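Local coordinates for cyanuric acid amidohydrolase (Azorhizobium caulinodans, PDB 4NQ3), which hydrolyses cyanuric acid, opening its s-triazine ring to give carboxybiuret, which spontaneously decarboxylates to biuret, a step in the breakdown of herbicides such as atrazine, at residues A[3-8]-A[92-97]; A[157-162]-A[227-232]; A[253-258]-A[339-344]. All coordinates share one frame; numbering follows the deposited sequence.

Contact 1 of 3, residues A[3-8]-A[92-97]; sequences IAKVHR and VFERAE. With SO4 (sulfate ion), chain D.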
loop_
_atom_site.group_PDB
_atom_site.type_symbol
_atom_site.label_atom_id
_atom_site.label_comp_id
_atom_site.label_asym_id
_atom_site.label_seq_id
_atom_site.Cartn_x
_atom_site.Cartn_y
_atom_site.Cartn_z
ATOM N N ILE A 3 26.254 29.389 -21.529
ATOM C CA ILE A 3 25.870 29.508 -20.129
ATOM C C ILE A 3 24.824 28.468 -19.726
ATOM O O ILE A 3 23.808 28.316 -20.400
ATOM C CB ILE A 3 25.310 30.907 -19.872
ATOM C CG1 ILE A 3 26.371 31.940 -20.259
ATOM C CG2 ILE A 3 24.804 31.041 -18.439
ATOM C CD1 ILE A 3 25.961 33.360 -20.045
ATOM N N ALA A 4 25.037 27.764 -18.624
ATOM C CA ALA A 4 23.987 26.876 -18.126
ATOM C C ALA A 4 22.974 27.668 -17.313
ATOM O O ALA A 4 23.322 28.447 -16.428
ATOM C CB ALA A 4 24.568 25.747 -17.284
ATOM N N LYS A 5 21.708 27.444 -17.606
ATOM C CA LYS A 5 20.642 28.058 -16.846
ATOM C C LYS A 5 19.785 26.914 -16.308
ATOM O O LYS A 5 19.303 26.076 -17.073
ATOM C CB LYS A 5 19.850 29.026 -17.745
ATOM C CG LYS A 5 20.360 30.475 -17.719
ATOM C CD LYS A 5 19.928 31.302 -18.937
ATOM C CE LYS A 5 18.421 31.627 -18.956
ATOM N NZ LYS A 5 17.898 32.158 -20.283
ATOM N N VAL A 6 19.643 26.840 -14.991
ATOM C CA VAL A 6 18.829 25.792 -14.373
ATOM C C VAL A 6 17.603 26.372 -13.683
ATOM O O VAL A 6 17.734 27.236 -12.805
ATOM C CB VAL A 6 19.644 24.989 -13.366
ATOM C CG1 VAL A 6 18.775 23.954 -12.687
ATOM C CG2 VAL A 6 20.801 24.348 -14.068
ATOM N N HIS A 7 16.423 25.889 -14.057
ATOM C CA HIS A 7 15.160 26.454 -13.562
ATOM C C HIS A 7 14.348 25.461 -12.746
ATOM O O HIS A 7 13.962 24.427 -13.273
ATOM C CB HIS A 7 14.290 26.924 -14.728
ATOM C CG HIS A 7 14.949 27.920 -15.627
ATOM N ND1 HIS A 7 15.011 29.265 -15.329
ATOM C CD2 HIS A 7 15.579 27.765 -16.818
ATOM C CE1 HIS A 7 15.647 29.896 -16.300
ATOM N NE2 HIS A 7 16.002 29.008 -17.216
ATOM N N ARG A 8 14.059 25.765 -11.484
ATOM C CA ARG A 8 13.219 24.857 -10.696
ATOM C C ARG A 8 11.750 25.331 -10.677
ATOM O O ARG A 8 11.429 26.399 -10.177
ATOM C CB ARG A 8 13.754 24.717 -9.280
ATOM C CG ARG A 8 13.363 23.421 -8.615
ATOM C CD ARG A 8 14.170 23.169 -7.311
ATOM N NE ARG A 8 13.854 24.198 -6.327
ATOM C CZ ARG A 8 14.651 24.628 -5.353
ATOM N NH1 ARG A 8 15.868 24.132 -5.159
ATOM N NH2 ARG A 8 14.197 25.577 -4.553
ATOM N N VAL A 92 14.418 22.364 -15.100
ATOM C CA VAL A 92 14.716 22.582 -16.517
ATOM C C VAL A 92 16.146 23.047 -16.708
ATOM O O VAL A 92 16.576 24.008 -16.078
ATOM C CB VAL A 92 13.798 23.615 -17.160
ATOM C CG1 VAL A 92 14.203 23.795 -18.616
ATOM C CG2 VAL A 92 12.362 23.149 -17.090
ATOM N N PHE A 93 16.870 22.352 -17.575
ATOM C CA PHE A 93 18.270 22.638 -17.897
ATOM C C PHE A 93 18.367 23.297 -19.261
ATOM O O PHE A 93 18.076 22.651 -20.278
ATOM C CB PHE A 93 19.083 21.349 -17.896
ATOM C CG PHE A 93 19.274 20.753 -16.533
ATOM C CD1 PHE A 93 20.296 21.198 -15.702
ATOM C CD2 PHE A 93 18.441 19.740 -16.085
ATOM C CE1 PHE A 93 20.479 20.639 -14.435
ATOM C CE2 PHE A 93 18.611 19.172 -14.820
ATOM C CZ PHE A 93 19.635 19.622 -13.992
ATOM N N GLU A 94 18.782 24.563 -19.290
ATOM C CA GLU A 94 18.826 25.348 -20.519
ATOM C C GLU A 94 20.251 25.724 -20.865
ATOM O O GLU A 94 21.038 25.988 -19.984
ATOM C CB GLU A 94 17.980 26.611 -20.339
ATOM C CG GLU A 94 17.859 27.522 -21.554
ATOM C CD GLU A 94 17.114 28.818 -21.226
ATOM O OE1 GLU A 94 16.813 29.018 -20.028
ATOM O OE2 GLU A 94 16.834 29.635 -22.144
ATOM N N ARG A 95 20.601 25.715 -22.141
ATOM C CA ARG A 95 21.887 26.251 -22.585
ATOM C C ARG A 95 21.654 27.627 -23.233
ATOM O O ARG A 95 20.834 27.742 -24.140
ATOM C CB ARG A 95 22.553 25.285 -23.577
ATOM C CG ARG A 95 23.878 25.752 -24.174
ATOM C CD ARG A 95 24.468 24.725 -25.143
ATOM N NE ARG A 95 23.550 24.477 -26.248
ATOM C CZ ARG A 95 23.487 23.340 -26.944
ATOM N NH1 ARG A 95 24.292 22.322 -26.639
ATOM N NH2 ARG A 95 22.599 23.207 -27.937
ATOM N N ALA A 96 22.359 28.665 -22.787
ATOM C CA ALA A 96 22.194 30.002 -23.357
ATOM C C ALA A 96 23.570 30.550 -23.759
ATOM O O ALA A 96 24.571 29.917 -23.452
ATOM C CB ALA A 96 21.506 30.920 -22.379
ATOM N N GLU A 97 23.641 31.706 -24.433
ATOM C CA GLU A 97 24.939 32.232 -24.898
ATOM C C GLU A 97 25.313 33.523 -24.166
ATOM O O GLU A 97 24.516 34.448 -24.083
ATOM C CB GLU A 97 24.964 32.485 -26.417
ATOM C CG GLU A 97 24.370 31.394 -27.284
ATOM C CD GLU A 97 22.843 31.399 -27.240
ATOM O OE1 GLU A 97 22.274 32.381 -26.711
ATOM O OE2 GLU A 97 22.206 30.430 -27.723
HETATM S S SO4 D . 23.251 19.448 -28.746
HETATM O O1 SO4 D . 23.260 18.913 -30.113
HETATM O O2 SO4 D . 24.603 19.786 -28.278
HETATM O O3 SO4 D . 22.398 20.644 -28.714
HETATM O O4 SO4 D . 22.718 18.399 -27.870
#
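Strands 3-8 and 92-97 run antiparallel, their short axes 4.7 Å apart and inclined at 153°, in unbroken register from I3-A96 to H7-V92. They belong to the outermost strand 2-10 and its neighbour 89-97, the first and fourth strands of the mixed 1-4-2-3 sheet of RU A. Six backbone hydrogen bonds link the pairs I3-A96, K5-E94 and H7-V92, while A4-R95 and V6-F93 form the non-hydrogen-bonded pairs between them.

E94 dominates the face it shares with K5 and H7. CG stands anti to the backbone N and the chain is extended, so the buried carboxylate reaches the H7 ring, whose NE2 donates to E94 OE1 at 2.9 Å. The acceptor lies in the imidazole plane and is met nearly along its C-O axis, although ring and carboxylate are turned 41° apart. K5 lies alongside E94, bent at chi3, and NZ makes a weak salt bridge to E94 OE2 (3.3 Å); the backbone N of A30 also bonds OE2. With these donors around it the carboxylate is probably ionised. Farther along the same face, K5 CD packs on A96 CB at 3.8 Å.

On the other face V6 CG2 rests against F93 CD1 (3.6 Å), the two side chains side by side and pointing the same way. The F93 ring also meets F38 edge-to-face, and L107 and I109 of strand 106-113 cover this side.

R95, bent at chi3, presents its guanidinium edge to a sulfate that R111 also binds: NH1 donates to O2 at 3.0 Å and NH2 to O3 at 2.7 Å.

Contact 2 of 3, residues A[157-162]-A[227-232]; sequences CPLLTA and SGIELL. With BR8 (barbituric acid), chain C; SO4 (sulfate ion), chain H.
S227 faces two ways. Its OG, anti to the backbone N (chi1 -173°), donates to P158 O at 2.7 Å, approaching from above the carbonyl plane, 56° out of it, rather than along a lone pair. S187 OG bonds the same carbonyl oxygen. The main chain of S227 meanwhile grips barbituric acid: its N donates to O8 of the ligand at 2.6 Å, and N1 of the ligand returns a bond to S227 O at 2.8 Å. C157 packs behind the serine, SG taking the crowded position between backbone N and carbonyl carbon and lying 3.8 Å from S227 CB. C157 O accepts G228 N at 2.9 Å, nearly along the C=O axis.

C157 and S227 form the last parallel bridge between strands 150-157 and 223-227 of the RU B sheet. The active-site K156 and the nucleophile S226 directly precede them, so the two loops leave the strands directly after the catalytic residues, with S227 itself in the ligand pocket.

L159 CB lies against S227 OG; with CG in the crowded position (chi1 57°), CD2 lies over the G228-I229 peptide, 3.5 Å from I229 N. A water accepts from L159 N at 3.1 Å and donates to G228 O and L231 O, bridging the loops beside the P158 ring, whose CB touches L231 O. E230 leaves the backbone pointing away, but its OE1 forms a salt bridge with the substrate-binding R52. At the far end T161 is the N-cap of helix 162-170. OG1, between backbone N and carbonyl carbon, donates to a sulfate oxygen and makes a weak capping bond with R164 N; CG2 meets I229 CD1 at 3.7 Å, the two side chains crossing at about a right angle.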
loop_
_atom_site.group_PDB
_atom_site.type_symbol
_atom_site.label_atom_id
_atom_site.label_comp_id
_atom_site.label_asym_id
_atom_site.label_seq_id
_atom_site.Cartn_x
_atom_site.Cartn_y
_atom_site.Cartn_z
ATOM N N CYS A 157 16.174 4.918 -17.615
ATOM C CA CYS A 157 16.262 3.614 -18.277
ATOM C C CYS A 157 14.945 2.860 -18.205
ATOM O O CYS A 157 14.104 3.157 -17.367
ATOM C CB CYS A 157 17.356 2.763 -17.644
ATOM S SG CYS A 157 17.116 2.609 -15.844
ATOM N N PRO A 158 14.788 1.836 -19.049
ATOM C CA PRO A 158 13.520 1.116 -19.153
ATOM C C PRO A 158 13.356 0.090 -18.054
ATOM O O PRO A 158 14.180 0.083 -17.137
ATOM C CB PRO A 158 13.616 0.448 -20.532
ATOM C CG PRO A 158 15.047 0.263 -20.750
ATOM C CD PRO A 158 15.725 1.444 -20.116
ATOM N N LEU A 159 12.286 -0.707 -18.115
ATOM C CA LEU A 159 12.069 -1.805 -17.175
ATOM C C LEU A 159 11.259 -2.881 -17.870
ATOM O O LEU A 159 10.857 -2.708 -19.017
ATOM C CB LEU A 159 11.355 -1.319 -15.912
ATOM C CG LEU A 159 9.992 -0.625 -16.094
ATOM C CD1 LEU A 159 8.889 -1.625 -16.423
ATOM C CD2 LEU A 159 9.629 0.175 -14.878
ATOM N N LEU A 160 10.986 -3.972 -17.168
ATOM C CA LEU A 160 10.177 -5.050 -17.731
ATOM C C LEU A 160 8.813 -5.196 -17.039
ATOM O O LEU A 160 8.690 -5.102 -15.810
ATOM C CB LEU A 160 10.926 -6.380 -17.642
ATOM C CG LEU A 160 12.264 -6.443 -18.374
ATOM C CD1 LEU A 160 12.868 -7.819 -18.235
ATOM C CD2 LEU A 160 12.066 -6.106 -19.841
ATOM N N THR A 161 7.783 -5.409 -17.845
ATOM C CA THR A 161 6.483 -5.796 -17.330
ATOM C C THR A 161 6.234 -7.250 -17.701
ATOM O O THR A 161 6.952 -7.815 -18.530
ATOM C CB THR A 161 5.362 -4.947 -17.904
ATOM O OG1 THR A 161 5.295 -5.188 -19.315
ATOM C CG2 THR A 161 5.608 -3.456 -17.623
ATOM N N ALA A 162 5.209 -7.853 -17.106
ATOM C CA ALA A 162 4.863 -9.229 -17.435
ATOM C C ALA A 162 4.717 -9.386 -18.954
ATOM O O ALA A 162 5.282 -10.319 -19.542
ATOM C CB ALA A 162 3.581 -9.642 -16.713
ATOM N N SER A 227 14.529 4.335 -13.390
ATOM C CA SER A 227 13.885 3.419 -14.318
ATOM C C SER A 227 12.416 3.836 -14.501
ATOM O O SER A 227 11.840 4.470 -13.632
ATOM C CB SER A 227 14.019 1.984 -13.800
ATOM O OG SER A 227 13.550 1.020 -14.728
ATOM N N GLY A 228 11.809 3.512 -15.634
ATOM C CA GLY A 228 10.434 3.893 -15.852
ATOM C C GLY A 228 9.747 3.049 -16.901
ATOM O O GLY A 228 10.374 2.527 -17.811
ATOM N N ILE A 229 8.438 2.911 -16.774
ATOM C CA ILE A 229 7.680 2.079 -17.695
ATOM C C ILE A 229 7.455 2.770 -19.027
ATOM O O ILE A 229 7.070 2.124 -20.005
ATOM C CB ILE A 229 6.314 1.681 -17.086
ATOM C CG1 ILE A 229 5.629 0.610 -17.922
ATOM C CG2 ILE A 229 5.416 2.881 -16.947
ATOM C CD1 ILE A 229 4.426 0.028 -17.205
ATOM N N GLU A 230 7.718 4.074 -19.076
ATOM C CA GLU A 230 7.286 4.896 -20.211
ATOM C C GLU A 230 8.292 5.084 -21.345
ATOM O O GLU A 230 8.053 5.888 -22.234
ATOM C CB GLU A 230 6.884 6.290 -19.723
ATOM C CG GLU A 230 8.012 7.129 -19.095
ATOM C CD GLU A 230 8.235 6.748 -17.623
ATOM O OE1 GLU A 230 7.400 5.968 -17.109
ATOM O OE2 GLU A 230 9.182 7.258 -16.964
ATOM N N LEU A 231 9.431 4.408 -21.317
ATOM C CA LEU A 231 10.334 4.524 -22.456
ATOM C C LEU A 231 10.971 3.181 -22.777
ATOM O O LEU A 231 11.113 2.354 -21.892
ATOM C CB LEU A 231 11.406 5.579 -22.178
ATOM C CG LEU A 231 12.622 5.223 -21.308
ATOM C CD1 LEU A 231 13.652 6.303 -21.440
ATOM C CD2 LEU A 231 12.256 5.086 -19.879
ATOM N N LEU A 232 11.387 2.967 -24.019
ATOM C CA LEU A 232 12.022 1.698 -24.351
ATOM C C LEU A 232 13.538 1.806 -24.465
ATOM O O LEU A 232 14.232 0.783 -24.460
ATOM C CB LEU A 232 11.444 1.127 -25.640
ATOM C CG LEU A 232 9.962 0.802 -25.497
ATOM C CD1 LEU A 232 9.479 0.208 -26.789
ATOM C CD2 LEU A 232 9.696 -0.138 -24.291
HETATM N N1 BR8 C . 12.096 5.242 -10.945
HETATM C C2 BR8 C . 11.330 6.242 -10.453
HETATM O O2 BR8 C . 10.317 6.537 -11.057
HETATM N N3 BR8 C . 11.686 6.888 -9.304
HETATM C C4 BR8 C . 12.858 6.541 -8.583
HETATM O O4 BR8 C . 13.141 7.140 -7.550
HETATM C C5 BR8 C . 13.831 5.459 -9.054
HETATM C C6 BR8 C . 13.279 4.840 -10.331
HETATM O O8 BR8 C . 13.888 3.936 -10.857
HETATM S S SO4 H . 3.353 -2.759 -21.412
HETATM O O1 SO4 H . 2.787 -1.533 -21.989
HETATM O O2 SO4 H . 2.372 -3.518 -20.617
HETATM O O3 SO4 H . 4.447 -2.308 -20.562
HETATM O O4 SO4 H . 3.888 -3.633 -22.465
HETATM O O HOH W 1 10.439 1.028 -19.870
#

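Contact 3 of 3, residues A[253-258]-A[339-344]; sequences HGVMAD and QGPDGG. With MG (magnesium ion), chain K.
V255, P341 and G344 bury the most surface in this contact, which has no hydrogen bond across it. V255 CG1, anti to the backbone N, meets P341 CD tip to tip at 3.3 Å. The proline ring reaches on along strand 253-256 and the residues after it, with CG 3.9 Å from M256 O (M256 is selenomethionine) and near A257 O as well. G344 has no side chain between the two backbones, so its CA comes to 3.1 Å from M256 O in a CA-H...O contact. A second such contact joins D258 CA to G343 O at 3.4 Å.

The loop is shaped by a type II turn from P341 to G344, closed by G344 N donating to P341 O at 2.9 Å, with G343 in its third position at a positive phi (97°). The turn sets P341 O (2.5 Å) and G344 O (2.6 Å) on the magnesium, and Q339 O, just ahead of it, joins them at 2.4 Å. E287 and G336 also belong to the site, and E287 OE1 accepts G343 N. The arrangement is a magnesium site built largely from backbone carbonyls of a glycine-rich loop, packed against the end of the first strand of RU C.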
loop_
_atom_site.group_PDB
_atom_site.type_symbol
_atom_site.label_atom_id
_atom_site.label_comp_id
_atom_site.label_asym_id
_atom_site.label_seq_id
_atom_site.Cartn_x
_atom_site.Cartn_y
_atom_site.Cartn_z
ATOM N N HIS A 253 29.766 17.564 -5.972
ATOM C CA HIS A 253 29.122 16.286 -5.647
ATOM C C HIS A 253 29.910 15.520 -4.609
ATOM O O HIS A 253 31.089 15.792 -4.389
ATOM C CB HIS A 253 28.982 15.397 -6.883
ATOM C CG HIS A 253 30.206 14.585 -7.161
ATOM N ND1 HIS A 253 31.313 15.103 -7.804
ATOM C CD2 HIS A 253 30.511 13.299 -6.859
ATOM C CE1 HIS A 253 32.242 14.166 -7.898
ATOM N NE2 HIS A 253 31.782 13.062 -7.331
ATOM N N GLY A 254 29.272 14.502 -4.040
ATOM C CA GLY A 254 29.897 13.634 -3.060
ATOM C C GLY A 254 29.124 12.336 -2.949
ATOM O O GLY A 254 28.074 12.185 -3.577
ATOM N N VAL A 255 29.637 11.390 -2.165
ATOM C CA VAL A 255 28.954 10.117 -2.003
ATOM C C VAL A 255 28.503 9.906 -0.578
ATOM O O VAL A 255 29.311 9.885 0.322
ATOM C CB VAL A 255 29.847 8.950 -2.400
ATOM C CG1 VAL A 255 29.115 7.627 -2.180
ATOM C CG2 VAL A 255 30.260 9.087 -3.848
HETATM N N MSE A 256 27.209 9.753 -0.365
HETATM C CA MSE A 256 26.722 9.388 0.948
HETATM C C MSE A 256 27.108 7.948 1.267
HETATM O O MSE A 256 26.774 7.026 0.512
HETATM C CB MSE A 256 25.218 9.551 1.014
HETATM C CG MSE A 256 24.744 10.968 0.808
HETATM SE SE MSE A 256 22.775 11.021 0.850
HETATM C CE MSE A 256 22.538 10.873 2.813
ATOM N N ALA A 257 27.805 7.761 2.387
ATOM C CA ALA A 257 28.270 6.444 2.803
ATOM C C ALA A 257 27.074 5.572 3.174
ATOM O O ALA A 257 27.047 4.362 2.900
ATOM C CB ALA A 257 29.214 6.576 3.946
ATOM N N ASP A 258 26.082 6.198 3.801
ATOM C CA ASP A 258 24.801 5.546 4.053
ATOM C C ASP A 258 23.649 6.570 4.058
ATOM O O ASP A 258 23.835 7.743 3.706
ATOM C CB ASP A 258 24.833 4.750 5.360
ATOM C CG ASP A 258 25.269 5.577 6.543
ATOM O OD1 ASP A 258 24.981 6.795 6.557
ATOM O OD2 ASP A 258 25.907 5.001 7.462
ATOM N N GLN A 339 25.419 2.558 -7.640
ATOM C CA GLN A 339 25.472 4.011 -7.536
ATOM C C GLN A 339 25.914 4.385 -6.136
ATOM O O GLN A 339 25.109 4.486 -5.220
ATOM C CB GLN A 339 24.120 4.607 -7.883
ATOM C CG GLN A 339 23.646 4.088 -9.226
ATOM C CD GLN A 339 22.147 4.207 -9.410
ATOM O OE1 GLN A 339 21.582 5.302 -9.406
ATOM N NE2 GLN A 339 21.490 3.068 -9.557
ATOM N N GLY A 340 27.213 4.540 -5.949
ATOM C CA GLY A 340 27.726 4.667 -4.599
ATOM C C GLY A 340 27.782 3.276 -4.008
ATOM O O GLY A 340 27.358 2.316 -4.644
ATOM N N PRO A 341 28.315 3.162 -2.793
ATOM C CA PRO A 341 28.424 1.921 -2.014
ATOM C C PRO A 341 27.074 1.311 -1.671
ATOM O O PRO A 341 26.058 1.994 -1.781
ATOM C CB PRO A 341 29.109 2.383 -0.747
ATOM C CG PRO A 341 28.743 3.836 -0.627
ATOM C CD PRO A 341 28.791 4.331 -2.039
ATOM N N ASP A 342 27.044 0.051 -1.248
ATOM C CA ASP A 342 25.760 -0.519 -0.840
ATOM C C ASP A 342 25.168 0.261 0.339
ATOM O O ASP A 342 25.777 0.352 1.419
ATOM C CB ASP A 342 25.882 -1.996 -0.459
ATOM C CG ASP A 342 24.562 -2.569 0.072
ATOM O OD1 ASP A 342 23.652 -2.851 -0.747
ATOM O OD2 ASP A 342 24.437 -2.729 1.316
ATOM N N GLY A 343 23.972 0.807 0.133
ATOM C CA GLY A 343 23.313 1.550 1.182
ATOM C C GLY A 343 23.552 3.036 1.028
ATOM O O GLY A 343 22.936 3.849 1.721
ATOM N N GLY A 344 24.453 3.407 0.131
ATOM C CA GLY A 344 24.695 4.817 -0.110
ATOM C C GLY A 344 24.271 5.258 -1.507
ATOM O O GLY A 344 23.514 4.574 -2.216
HETATM MG MG MG K . 24.588 2.729 -3.693
#

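Overall arrangement
From the N terminus the three contacts follow one another in series, none nested in or crossing another, one in each repeat unit. Contact 1 closes an intervening run of 83 residues and joins the first and fourth strands of the RU A sheet. After strand 106-113 opens the second repeat, contact 2 closes 64 residues, tying together the loops that leave the second and third strands of the RU B sheet beside the bound ligand. Contact 3 closes 80 residues in RU C, setting the end of its first strand against the loop that leads into its fourth. Their centres lie 25 to 28 Å apart and none touches another; each ties a different part of the same 1-4-2-3 sheet plan.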